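Local coordinates for protein D-glucosaminate-6-phosphate ammonia lyase (Salmonella typhimurium, PDB 7LCE) that belongs to the pyridoxal-phosphate-dependent aminotransferase superfamily, carries its cofactor covalently bound and assembles from eight copies of the chain, at residues 170-175 / 186-191; 31-36 / 258-263; 278-283 / 302-307; 12-17 / 22-27; 66-71 / 239-244. All blocks are in the same frame, centred on the assembly; numbering follows the deposited sequence.

Contact 1: residues 170-175 / 186-191; sequences LSIDDF and LIVDAA
Leu186 meets Phe175 and Ile172 with its two methyl groups. Both touch Phe175 CB, Leu186 CD1 at 3.9 Å; CD1 continues obliquely to the ring of the same residue, while CD2 turns to Ile172 and lies 4.2 Å from Ile172 CD1. The leucine's CG is anti to the backbone N (chi1 172°), and the fork beyond it spreads across the phenylalanine at about a right angle. These residues join helix 172-181 to strand 186-189, the second half of a beta-alpha-beta crossover that starts at strand 153-159 and belongs to the large mixed sheet of the fold-type I enzymes. Branched aliphatic chains and a phenyl ring suit such a layer, since no polar atom has to be satisfied across it. Phe175 also sets its ring edge-to-face with Tyr158 of the first strand. Farther along, Ile172 extends its CD1 to 4.0 Å from Val188 CG2, and Trp199 packs on both residues. The helix begins with a capping box: Ser171 N donates to Asp174 OD2 (3.2 Å), and Ser171 OG accepts from Asp174 N in a weak return bond.

Contact 2: residues 31-36 / 258-263; sequences PEVMQA and LENYHQ
Asn260 faces Glu32 and Val33, meeting one with its amide and the other with its CB, where helix 31-41 packs against the last turns of helix 248-262. This is a light helix-to-helix contact, formed at a single closest point: the CA atoms of Val33 and Asn260 are 7.5 Å apart. Val33 brings one branch to it, CG2, which stands 4.1 Å from Asn260 CB. Because CG1 is anti to the backbone N (chi1 180°), CG2 is the branch placed beside that N, facing the other helix. A compact beta-branched residue fits here, because the helices are close. Asparagine suits the other side of the gap: its chain is short, its CB gives the valine an aliphatic carbon to touch, and its amide is carried to the partly exposed margin where Glu32 lies. Glu32 itself is exposed at the edge of the contact.

Outward from this first shell, Ala257 and Pro218 pack on Val33, while Leu258 turns its side chain away from helix 31-41 and onto Val58 and Tyr61 of helix 47-62, whose Tyr61 OH is hydrogen-bonded to Glu259 OE1. Helix 31-41 also reaches the second subunit, through Met34 on its Ala41 and Ala36 on its Ile5. At the exposed margin the approach is polar proximity and no more: the Glu32 chain bends at chi2, the carboxylate and amide planes stand 74° apart, and Glu32 OE2 halts 3.9 Å from Asn260 ND2, too far for a hydrogen bond.

Contact 3: residues 278-283 / 302-307; sequences EAISAI and IRVRVN
Ile280 and Val304 mark the point where the two backbones come nearest, their CA atoms 7.9 Å apart: the final turns of helix 270-282 resting on strand 300-306. No hydrogen bond joins the two segments at this separation, and side chains fill the gap. Within 278-283 it is Ile280 that meets the strand, pointing toward it and touching it with both ends of its branched chain. CG2, anti to the backbone N, meets Val304 CG1 at 3.9 Å. The longer arm, with CG1 anti to the carbonyl carbon (chi1 -58°), carries Ile280 CD1 to 4.1 Å from Val304 CG2 and to 4.4 Å from Ile302 CG2. Isoleucine and valine thus cross at about a right angle, with methyl groups paired two by two.

The setting is a two-layer alpha/beta packing in the C-terminal part of the chain, with helices laid on a three-stranded antiparallel sheet in which strand 300-306 is the middle strand, between 286-292 and 340-343. Ile302 and Val304, being beta-branched, suit the extended strand; Ile280 suits the helix face by its two arms, which reach apart to separate methyl groups. Helix 352-365 lies alongside, where Val357 and Leu360 pack on Ile280, and Leu273 and Val276, one to two turns earlier in helix 270-282, reach Ile302. Alternation along the strand gives the intervening positions to long polar chains. Arg303 makes a salt bridge through NH2 with Asp289 OD2 on the neighbouring strand, and Arg305 lays the edge of its guanidinium over a face of that of Arg303.

Contact 4: residues 12-17 / 22-27; sequences KKVINA and TILGVS
Val14 and Asn16 both turn toward Leu24, which comes back to them from a short 3-10 turn at 22-24. Strand 13-17, paired in parallel with strand 327-331, and the loop that follows it thus fold against each other. Val14 supplies the apolar half: CG1, anti to the backbone N, lies 3.9 Å from Leu24 CD1 and 4.1 Å from Leu24 CD2. Tyr330 of the partner strand packs on both residues. Ile15, next in sequence, faces away, onto Leu355 and Ile356 of helix 352-365, so the strand turns its alternate side chains to opposite sides.

Asn16 returns to the side of Val14. Leu24 CD1 sits over a face of the Asn16 amide, 3.7 Å from Asn16 ND2 and 3.8 Å from Asn16 CG, a van der Waals approach that satisfies no polar atom. The amide is held instead by the turn that follows: ND2 donates to Gly19 O and OD1 accepts from Cys18 N. An asparagine suits this place because it can serve an N-H and a carbonyl of the same turn while still giving leucine a surface to lean on. Val45 and Phe44 of the second subunit pack on Val14 and Asn16, which puts this strand and loop at the interface.

Ala17 faces away from the returning loop. Past Leu24, Gly25 takes a positive phi of 98°, a conformation in which a side chain would jam against the carbonyl O of Leu24. Val26 (phi 69°, psi -68°) is the corner of a classic gamma turn, in which Ser27 N donates to Gly25 O.

Contact 5: residues 66-71 / 239-244; sequences DSYITS and GIARAM
Ala241 and Met244 are the residues of the irregular helical turn 240-243 and its exit that meet Tyr68 and Ser71, and through them this connecting loop lies against strand 66-70, the outermost strand on its side of the seven-stranded sheet of a fold-type I enzyme. Gly239 opens the turn with backbone angles of -123° and -119°, which glycine reaches more easily than other residues, and Gly239 O accepts from Arg242 N at 3.3 Å.

Ala241 is the first to touch the strand. Its CB points toward it and sits 4.3 Å from Tyr68 OH, a bare van der Waals approach made with the far end of the long phenol. Tyr68 has CG anti to the backbone N (chi1 177°), which sends its ring out from the strand to the loop; a tyrosine has the length to span that distance. A small residue fits at 241, with Ile79 of helix 73-86 and Gln236 packing close by.

Arg242 points away from the strand and reaches the second subunit, where its NH1 is hydrogen-bonded to the side chain of the modified lysine carrying pyridoxal phosphate; the turn therefore helps build the neighbour's cofactor site. Met244 ends the turn, its N donating weakly to Ala241 O. Its CB stays 4.0 Å from Ser71 OG while the thioether end of the extended chain leads away. Serine suits the facing position, being small enough for the close approach of the two backbones and able to use a carbonyl there: Ser71 OG donates to Met244 O in a weak hydrogen bond of 3.4 Å.

Along the chain contact 4 closes first; contact 2 then opens, with contact 5 lying within its span and contact 1 within that of contact 5, and contact 3 comes last. Contacts 1 and 5 both belong to the seven-stranded sheet, their centres about 21 Å apart. Contact 3 uses a separate three-stranded sheet, with its centre about 47 Å from that of contact 5, on the other side of the chain's centre. Contacts 2 and 4 adjoin in sequence, strand 13-17 leading through the loop to helix 31-41. Contacts 2, 4 and 5 all touch the second subunit, so this group lies at the subunit interface and contacts 1 and 3 inside one chain.

Contact 1: residues 170-175 / 186-191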
# COMPACT_ATOMS: atom_id res chain seq x y z
N LEU A 170 32.43 -17.07 -13.49
CA LEU A 170 32.37 -16.86 -14.93
C LEU A 170 33.58 -16.07 -15.41
O LEU A 170 34.23 -15.34 -14.65
CB LEU A 170 31.08 -16.13 -15.30
CG LEU A 170 29.78 -16.89 -15.01
CD1 LEU A 170 28.58 -15.99 -15.22
CD2 LEU A 170 29.69 -18.12 -15.89
N SER A 171 33.88 -16.21 -16.70
CA SER A 171 34.99 -15.51 -17.30
C SER A 171 34.58 -14.10 -17.71
O SER A 171 33.39 -13.78 -17.82
CB SER A 171 35.52 -16.27 -18.51
OG SER A 171 34.56 -16.29 -19.54
N ILE A 172 35.58 -13.25 -17.96
CA ILE A 172 35.31 -11.90 -18.44
C ILE A 172 34.62 -11.95 -19.79
O ILE A 172 33.82 -11.06 -20.12
CB ILE A 172 36.62 -11.08 -18.49
CG1 ILE A 172 36.35 -9.67 -19.01
CG2 ILE A 172 37.67 -11.79 -19.34
CD1 ILE A 172 35.41 -8.87 -18.14
N ASP A 173 34.89 -12.98 -20.59
CA ASP A 173 34.22 -13.12 -21.88
C ASP A 173 32.72 -13.31 -21.71
O ASP A 173 31.92 -12.77 -22.48
CB ASP A 173 34.82 -14.29 -22.66
CG ASP A 173 36.28 -14.08 -23.01
OD1 ASP A 173 36.65 -12.93 -23.36
OD2 ASP A 173 37.05 -15.05 -22.95
N ASP A 174 32.32 -14.08 -20.69
CA ASP A 174 30.90 -14.31 -20.45
C ASP A 174 30.16 -13.00 -20.16
O ASP A 174 29.04 -12.80 -20.64
CB ASP A 174 30.72 -15.29 -19.29
CG ASP A 174 31.13 -16.70 -19.65
OD1 ASP A 174 30.74 -17.18 -20.74
OD2 ASP A 174 31.84 -17.34 -18.85
N PHE A 175 30.78 -12.11 -19.38
CA PHE A 175 30.14 -10.84 -19.09
C PHE A 175 30.02 -9.96 -20.33
O PHE A 175 28.99 -9.32 -20.55
CB PHE A 175 30.90 -10.12 -17.98
CG PHE A 175 30.44 -10.48 -16.60
CD1 PHE A 175 30.85 -11.66 -16.01
CD2 PHE A 175 29.57 -9.65 -15.91
CE1 PHE A 175 30.42 -12.00 -14.75
CE2 PHE A 175 29.13 -9.99 -14.65
CZ PHE A 175 29.56 -11.17 -14.06
N LEU A 186 29.06 -2.72 -19.49
CA LEU A 186 29.82 -3.61 -18.62
C LEU A 186 30.88 -2.80 -17.88
O LEU A 186 31.68 -2.10 -18.51
CB LEU A 186 30.49 -4.73 -19.42
CG LEU A 186 31.47 -5.59 -18.62
CD1 LEU A 186 30.76 -6.25 -17.44
CD2 LEU A 186 32.14 -6.63 -19.50
N ILE A 187 30.88 -2.91 -16.56
CA ILE A 187 31.81 -2.18 -15.70
C ILE A 187 32.78 -3.18 -15.11
O ILE A 187 32.38 -4.23 -14.60
CB ILE A 187 31.06 -1.41 -14.60
CG1 ILE A 187 30.01 -0.48 -15.22
CG2 ILE A 187 32.02 -0.62 -13.74
CD1 ILE A 187 29.20 0.29 -14.21
N VAL A 188 34.07 -2.85 -15.17
CA VAL A 188 35.13 -3.72 -14.67
C VAL A 188 35.89 -2.99 -13.58
O VAL A 188 36.37 -1.87 -13.80
CB VAL A 188 36.08 -4.17 -15.79
CG1 VAL A 188 37.28 -4.89 -15.20
CG2 VAL A 188 35.35 -5.08 -16.77
N ASP A 189 35.99 -3.61 -12.42
CA ASP A 189 36.80 -3.10 -11.33
C ASP A 189 38.18 -3.75 -11.42
O ASP A 189 38.34 -4.92 -11.08
CB ASP A 189 36.14 -3.38 -9.98
CG ASP A 189 37.00 -2.98 -8.80
OD1 ASP A 189 37.99 -2.25 -8.98
OD2 ASP A 189 36.66 -3.38 -7.67
N ALA A 190 39.17 -2.98 -11.87
CA ALA A 190 40.54 -3.45 -11.96
C ALA A 190 41.45 -2.52 -11.18
O ALA A 190 42.43 -2.00 -11.72
CB ALA A 190 40.98 -3.55 -13.42
N ALA A 191 41.12 -2.30 -9.90
CA ALA A 191 41.78 -1.27 -9.12
C ALA A 191 43.27 -1.54 -8.97
O ALA A 191 44.10 -0.64 -9.19
CB ALA A 191 41.11 -1.15 -7.75

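Contact 2: residues 31-36 / 258-263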
# COMPACT_ATOMS: atom_id res chain seq x y z
N PRO A 31 59.82 11.34 -6.91
CA PRO A 31 60.09 12.79 -6.84
C PRO A 31 59.84 13.53 -8.14
O PRO A 31 59.39 14.68 -8.11
CB PRO A 31 61.57 12.84 -6.43
CG PRO A 31 61.82 11.54 -5.75
CD PRO A 31 60.98 10.54 -6.49
N GLU A 32 60.13 12.91 -9.29
CA GLU A 32 59.86 13.58 -10.56
C GLU A 32 58.36 13.83 -10.75
O GLU A 32 57.97 14.85 -11.33
CB GLU A 32 60.41 12.77 -11.74
CG GLU A 32 61.86 12.33 -11.58
CD GLU A 32 62.01 10.89 -11.10
OE1 GLU A 32 61.42 10.55 -10.06
OE2 GLU A 32 62.71 10.11 -11.78
N VAL A 33 57.52 12.92 -10.28
CA VAL A 33 56.08 13.11 -10.41
C VAL A 33 55.60 14.23 -9.49
O VAL A 33 54.77 15.05 -9.88
CB VAL A 33 55.34 11.79 -10.14
CG1 VAL A 33 53.84 11.98 -10.26
CG2 VAL A 33 55.82 10.72 -11.10
N MET A 34 56.12 14.29 -8.26
CA MET A 34 55.72 15.35 -7.35
C MET A 34 56.20 16.71 -7.83
O MET A 34 55.58 17.73 -7.50
CB MET A 34 56.23 15.07 -5.93
CG MET A 34 55.45 13.99 -5.20
SD MET A 34 53.65 14.17 -5.36
CE MET A 34 53.35 15.63 -4.36
N GLN A 35 57.31 16.76 -8.58
CA GLN A 35 57.72 18.02 -9.20
C GLN A 35 56.64 18.53 -10.14
O GLN A 35 56.30 19.72 -10.14
CB GLN A 35 59.04 17.83 -9.95
CG GLN A 35 60.27 17.71 -9.08
CD GLN A 35 61.55 17.64 -9.90
OE1 GLN A 35 61.55 18.00 -11.08
NE2 GLN A 35 62.63 17.19 -9.28
N ALA A 36 56.10 17.63 -10.97
CA ALA A 36 55.02 18.01 -11.88
C ALA A 36 53.75 18.36 -11.10
O ALA A 36 53.00 19.26 -11.50
CB ALA A 36 54.75 16.88 -12.87
N LEU A 258 51.91 8.05 -14.89
CA LEU A 258 51.74 7.05 -15.94
C LEU A 258 52.92 7.04 -16.90
O LEU A 258 53.37 5.97 -17.33
CB LEU A 258 50.43 7.31 -16.69
CG LEU A 258 49.16 6.90 -15.96
CD1 LEU A 258 47.94 7.18 -16.81
CD2 LEU A 258 49.22 5.43 -15.57
N GLU A 259 53.44 8.22 -17.26
CA GLU A 259 54.61 8.27 -18.13
C GLU A 259 55.85 7.75 -17.42
O GLU A 259 56.70 7.09 -18.03
CB GLU A 259 54.84 9.69 -18.64
CG GLU A 259 55.97 9.81 -19.66
CD GLU A 259 55.71 9.00 -20.92
OE1 GLU A 259 54.54 8.89 -21.33
OE2 GLU A 259 56.68 8.46 -21.49
N ASN A 260 55.97 8.03 -16.11
CA ASN A 260 57.09 7.50 -15.34
C ASN A 260 57.02 5.98 -15.24
O ASN A 260 58.05 5.32 -15.11
CB ASN A 260 57.12 8.13 -13.96
CG ASN A 260 58.44 7.91 -13.24
OD1 ASN A 260 58.60 6.93 -12.51
ND2 ASN A 260 59.38 8.82 -13.44
N TYR A 261 55.81 5.42 -15.26
CA TYR A 261 55.64 3.97 -15.27
C TYR A 261 55.91 3.40 -16.66
O TYR A 261 56.45 2.29 -16.79
CB TYR A 261 54.22 3.63 -14.81
CG TYR A 261 53.92 2.16 -14.67
CD1 TYR A 261 54.28 1.46 -13.52
CD2 TYR A 261 53.23 1.47 -15.66
CE1 TYR A 261 54.00 0.11 -13.38
CE2 TYR A 261 52.94 0.12 -15.53
CZ TYR A 261 53.33 -0.55 -14.39
OH TYR A 261 53.04 -1.89 -14.25
N HIS A 262 55.55 4.14 -17.71
CA HIS A 262 55.77 3.69 -19.08
C HIS A 262 57.24 3.71 -19.47
O HIS A 262 57.69 2.86 -20.25
CB HIS A 262 54.95 4.55 -20.05
CG HIS A 262 55.17 4.22 -21.50
ND1 HIS A 262 54.67 3.07 -22.08
CD2 HIS A 262 55.84 4.88 -22.47
CE1 HIS A 262 55.02 3.05 -23.36
NE2 HIS A 262 55.73 4.13 -23.62
N GLN A 263 58.01 4.66 -18.94
CA GLN A 263 59.44 4.73 -19.25
C GLN A 263 60.19 3.49 -18.77
O GLN A 263 61.26 3.18 -19.32
CB GLN A 263 60.06 5.98 -18.63
CG GLN A 263 59.70 7.28 -19.32
CD GLN A 263 60.20 8.50 -18.57
OE1 GLN A 263 60.86 8.38 -17.54
NE2 GLN A 263 59.88 9.68 -19.09

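Contact 3: residues 278-283 / 302-307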
# COMPACT_ATOMS: atom_id res chain seq x y z
N GLU A 278 72.56 -12.57 2.95
CA GLU A 278 73.69 -13.11 3.71
C GLU A 278 73.82 -12.43 5.06
O GLU A 278 74.17 -13.08 6.06
CB GLU A 278 74.98 -12.99 2.90
CG GLU A 278 75.05 -13.93 1.70
CD GLU A 278 76.31 -13.75 0.88
OE1 GLU A 278 77.39 -13.58 1.48
OE2 GLU A 278 76.22 -13.80 -0.36
N ALA A 279 73.56 -11.12 5.12
CA ALA A 279 73.71 -10.40 6.38
C ALA A 279 72.74 -10.90 7.43
O ALA A 279 73.10 -11.04 8.61
CB ALA A 279 73.53 -8.90 6.14
N ILE A 280 71.49 -11.16 7.03
CA ILE A 280 70.51 -11.69 7.98
C ILE A 280 70.89 -13.10 8.41
O ILE A 280 70.68 -13.48 9.57
CB ILE A 280 69.10 -11.64 7.36
CG1 ILE A 280 68.74 -10.20 6.97
CG2 ILE A 280 68.06 -12.20 8.32
CD1 ILE A 280 67.48 -10.09 6.14
N SER A 281 71.46 -13.90 7.50
CA SER A 281 71.84 -15.27 7.85
C SER A 281 72.98 -15.30 8.86
O SER A 281 73.12 -16.28 9.60
CB SER A 281 72.23 -16.03 6.59
OG SER A 281 71.18 -15.98 5.63
N ALA A 282 73.82 -14.26 8.89
CA ALA A 282 74.87 -14.18 9.89
C ALA A 282 74.30 -14.04 11.30
O ALA A 282 74.95 -14.45 12.27
CB ALA A 282 75.81 -13.01 9.59
N ILE A 283 73.11 -13.46 11.43
CA ILE A 283 72.46 -13.32 12.72
C ILE A 283 72.01 -14.68 13.23
O ILE A 283 71.41 -15.48 12.49
CB ILE A 283 71.27 -12.35 12.62
CG1 ILE A 283 71.74 -10.95 12.21
CG2 ILE A 283 70.51 -12.28 13.93
CD1 ILE A 283 70.71 -10.17 11.44
N ILE A 302 63.00 -11.46 -0.24
CA ILE A 302 63.93 -12.01 0.74
C ILE A 302 63.11 -12.75 1.78
O ILE A 302 62.52 -12.13 2.68
CB ILE A 302 64.82 -10.94 1.38
CG1 ILE A 302 65.64 -10.20 0.32
CG2 ILE A 302 65.74 -11.56 2.42
CD1 ILE A 302 66.32 -8.96 0.85
N ARG A 303 63.06 -14.07 1.66
CA ARG A 303 62.36 -14.90 2.63
C ARG A 303 63.25 -15.11 3.85
O ARG A 303 64.39 -15.58 3.72
CB ARG A 303 61.99 -16.24 1.99
CG ARG A 303 61.28 -17.21 2.91
CD ARG A 303 60.89 -18.47 2.16
NE ARG A 303 62.06 -19.17 1.64
CZ ARG A 303 62.00 -20.16 0.76
NH1 ARG A 303 60.84 -20.59 0.28
NH2 ARG A 303 63.13 -20.74 0.35
N VAL A 304 62.73 -14.78 5.02
CA VAL A 304 63.48 -14.86 6.27
C VAL A 304 62.81 -15.91 7.14
O VAL A 304 61.63 -15.79 7.48
CB VAL A 304 63.53 -13.51 7.00
CG1 VAL A 304 64.39 -13.61 8.25
CG2 VAL A 304 64.06 -12.43 6.08
N ARG A 305 63.57 -16.94 7.51
CA ARG A 305 63.08 -18.03 8.34
C ARG A 305 63.70 -17.90 9.73
O ARG A 305 64.90 -17.69 9.86
CB ARG A 305 63.43 -19.38 7.71
CG ARG A 305 62.88 -20.59 8.45
CD ARG A 305 63.03 -21.86 7.62
NE ARG A 305 62.30 -21.79 6.36
CZ ARG A 305 62.84 -21.53 5.18
NH1 ARG A 305 64.14 -21.31 5.05
NH2 ARG A 305 62.07 -21.50 4.10
N VAL A 306 62.86 -18.03 10.75
CA VAL A 306 63.27 -17.84 12.14
C VAL A 306 63.29 -19.20 12.83
O VAL A 306 62.35 -19.99 12.68
CB VAL A 306 62.32 -16.88 12.87
CG1 VAL A 306 62.88 -16.52 14.24
CG2 VAL A 306 62.10 -15.63 12.04
N ASN A 307 64.36 -19.46 13.57
CA ASN A 307 64.47 -20.66 14.39
C ASN A 307 64.23 -20.27 15.84
O ASN A 307 65.07 -19.60 16.45
CB ASN A 307 65.83 -21.33 14.21
CG ASN A 307 65.94 -22.64 14.96
OD1 ASN A 307 66.56 -22.71 16.02
ND2 ASN A 307 65.32 -23.68 14.41

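Contact 4: residues 12-17 / 22-27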
# COMPACT_ATOMS: atom_id res chain seq x y z
N LYS A 12 56.12 7.91 13.55
CA LYS A 12 57.23 6.99 13.34
C LYS A 12 57.68 6.99 11.88
O LYS A 12 56.88 7.14 10.96
CB LYS A 12 56.83 5.57 13.73
CG LYS A 12 56.30 5.42 15.14
CD LYS A 12 55.78 4.02 15.36
CE LYS A 12 56.63 3.28 16.37
NZ LYS A 12 56.09 1.92 16.66
N LYS A 13 58.98 6.81 11.69
CA LYS A 13 59.49 6.52 10.36
C LYS A 13 59.10 5.09 9.98
O LYS A 13 59.35 4.15 10.74
CB LYS A 13 61.01 6.68 10.31
CG LYS A 13 61.65 6.25 9.01
CD LYS A 13 63.15 6.49 9.01
CE LYS A 13 63.77 5.98 7.73
NZ LYS A 13 63.18 6.64 6.53
N VAL A 14 58.48 4.94 8.81
CA VAL A 14 57.93 3.65 8.38
C VAL A 14 58.79 3.11 7.25
O VAL A 14 59.13 3.84 6.31
CB VAL A 14 56.47 3.79 7.94
CG1 VAL A 14 55.93 2.45 7.47
CG2 VAL A 14 55.62 4.34 9.08
N ILE A 15 59.13 1.83 7.33
CA ILE A 15 59.81 1.11 6.26
C ILE A 15 58.86 0.03 5.77
O ILE A 15 58.50 -0.89 6.52
CB ILE A 15 61.14 0.49 6.73
CG1 ILE A 15 62.06 1.57 7.29
CG2 ILE A 15 61.81 -0.25 5.59
CD1 ILE A 15 63.42 1.04 7.70
N ASN A 16 58.47 0.12 4.50
CA ASN A 16 57.47 -0.76 3.93
C ASN A 16 58.16 -1.88 3.17
O ASN A 16 58.88 -1.63 2.20
CB ASN A 16 56.53 0.01 3.00
CG ASN A 16 55.33 -0.81 2.57
OD1 ASN A 16 55.36 -2.05 2.60
ND2 ASN A 16 54.27 -0.13 2.16
N ALA A 17 57.91 -3.12 3.60
CA ALA A 17 58.43 -4.29 2.91
C ALA A 17 57.34 -5.33 2.66
O ALA A 17 57.66 -6.46 2.30
CB ALA A 17 59.58 -4.92 3.71
N THR A 22 47.06 -0.06 2.13
CA THR A 22 46.30 1.15 2.41
C THR A 22 46.57 1.70 3.80
O THR A 22 46.42 2.91 4.02
CB THR A 22 44.80 0.88 2.23
OG1 THR A 22 44.37 -0.08 3.21
CG2 THR A 22 44.51 0.35 0.83
N ILE A 23 46.97 0.85 4.75
CA ILE A 23 47.22 1.33 6.11
C ILE A 23 48.53 2.09 6.24
O ILE A 23 48.80 2.67 7.29
CB ILE A 23 47.22 0.19 7.14
CG1 ILE A 23 48.52 -0.61 7.07
CG2 ILE A 23 46.03 -0.73 6.91
CD1 ILE A 23 48.63 -1.68 8.13
N LEU A 24 49.36 2.09 5.19
CA LEU A 24 50.63 2.80 5.20
C LEU A 24 50.67 3.95 4.20
O LEU A 24 51.75 4.51 3.95
CB LEU A 24 51.78 1.84 4.92
CG LEU A 24 52.04 0.77 5.98
CD1 LEU A 24 53.38 0.09 5.72
CD2 LEU A 24 52.01 1.40 7.37
N GLY A 25 49.54 4.31 3.62
CA GLY A 25 49.50 5.34 2.60
C GLY A 25 49.48 4.84 1.18
O GLY A 25 49.70 5.64 0.26
N VAL A 26 49.27 3.54 0.98
CA VAL A 26 49.16 2.91 -0.34
C VAL A 26 50.51 2.93 -1.05
O VAL A 26 51.11 1.87 -1.27
CB VAL A 26 48.08 3.57 -1.21
CG1 VAL A 26 48.01 2.88 -2.56
CG2 VAL A 26 46.73 3.51 -0.51
N SER A 27 51.00 4.11 -1.43
CA SER A 27 52.17 4.18 -2.31
C SER A 27 53.08 5.34 -1.91
O SER A 27 52.72 6.21 -1.12
CB SER A 27 51.74 4.34 -3.77
OG SER A 27 51.00 5.54 -3.95

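Contact 5: residues 66-71 / 239-244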
# COMPACT_ATOMS: atom_id res chain seq x y z
N ASP A 66 38.06 7.22 -24.54
CA ASP A 66 38.18 8.37 -23.65
C ASP A 66 38.43 7.87 -22.23
O ASP A 66 38.35 6.67 -21.95
CB ASP A 66 36.94 9.27 -23.72
CG ASP A 66 37.21 10.69 -23.26
OD1 ASP A 66 38.35 10.98 -22.84
OD2 ASP A 66 36.29 11.53 -23.33
N SER A 67 38.74 8.81 -21.34
CA SER A 67 39.02 8.48 -19.95
C SER A 67 38.59 9.64 -19.06
O SER A 67 38.44 10.77 -19.52
CB SER A 67 40.50 8.16 -19.73
OG SER A 67 40.90 7.01 -20.46
N TYR A 68 38.40 9.34 -17.78
CA TYR A 68 38.01 10.34 -16.79
C TYR A 68 38.73 10.04 -15.49
O TYR A 68 38.67 8.91 -14.99
CB TYR A 68 36.49 10.34 -16.58
CG TYR A 68 36.02 11.31 -15.52
CD1 TYR A 68 36.09 12.68 -15.72
CD2 TYR A 68 35.47 10.85 -14.32
CE1 TYR A 68 35.66 13.57 -14.75
CE2 TYR A 68 35.03 11.73 -13.35
CZ TYR A 68 35.13 13.09 -13.57
OH TYR A 68 34.69 13.98 -12.61
N ILE A 69 39.40 11.05 -14.93
CA ILE A 69 40.20 10.89 -13.73
C ILE A 69 39.33 11.13 -12.50
O ILE A 69 38.52 12.06 -12.47
CB ILE A 69 41.41 11.85 -13.74
CG1 ILE A 69 42.35 11.51 -14.89
CG2 ILE A 69 42.16 11.79 -12.42
CD1 ILE A 69 43.65 12.30 -14.87
N THR A 70 39.49 10.28 -11.49
CA THR A 70 38.76 10.34 -10.24
C THR A 70 39.74 10.41 -9.07
O THR A 70 40.96 10.33 -9.25
CB THR A 70 37.83 9.13 -10.10
OG1 THR A 70 38.62 7.93 -10.07
CG2 THR A 70 36.85 9.07 -11.25
N SER A 71 39.20 10.56 -7.86
CA SER A 71 40.05 10.64 -6.68
C SER A 71 40.60 9.27 -6.30
O SER A 71 41.70 9.18 -5.75
CB SER A 71 39.27 11.24 -5.51
OG SER A 71 38.20 10.39 -5.13
N GLY A 239 27.01 16.32 -9.72
CA GLY A 239 26.29 15.48 -8.78
C GLY A 239 27.17 14.86 -7.72
O GLY A 239 27.82 15.56 -6.94
N ILE A 240 27.20 13.52 -7.68
CA ILE A 240 27.88 12.83 -6.60
C ILE A 240 29.40 12.95 -6.70
O ILE A 240 30.10 12.79 -5.69
CB ILE A 240 27.45 11.36 -6.54
CG1 ILE A 240 27.89 10.63 -7.81
CG2 ILE A 240 25.95 11.25 -6.35
CD1 ILE A 240 27.72 9.13 -7.74
N ALA A 241 29.93 13.24 -7.89
CA ALA A 241 31.38 13.33 -8.02
C ALA A 241 31.95 14.60 -7.41
O ALA A 241 33.17 14.69 -7.23
CB ALA A 241 31.78 13.25 -9.50
N ARG A 242 31.10 15.58 -7.09
CA ARG A 242 31.58 16.80 -6.46
C ARG A 242 32.14 16.54 -5.07
O ARG A 242 33.03 17.28 -4.62
CB ARG A 242 30.45 17.83 -6.41
CG ARG A 242 30.88 19.24 -6.04
CD ARG A 242 31.60 19.93 -7.19
NE ARG A 242 31.67 21.37 -7.01
CZ ARG A 242 32.59 21.99 -6.28
NH1 ARG A 242 33.55 21.32 -5.66
NH2 ARG A 242 32.54 23.32 -6.16
N ALA A 243 31.65 15.51 -4.39
CA ALA A 243 32.16 15.12 -3.08
C ALA A 243 33.34 14.17 -3.16
O ALA A 243 33.99 13.93 -2.14
CB ALA A 243 31.04 14.48 -2.24
N MET A 244 33.62 13.61 -4.34
CA MET A 244 34.76 12.72 -4.54
C MET A 244 35.82 13.44 -5.35
O MET A 244 36.27 12.95 -6.39
CB MET A 244 34.32 11.44 -5.24
CG MET A 244 33.09 10.79 -4.63
SD MET A 244 32.30 9.61 -5.73
CE MET A 244 30.87 9.16 -4.75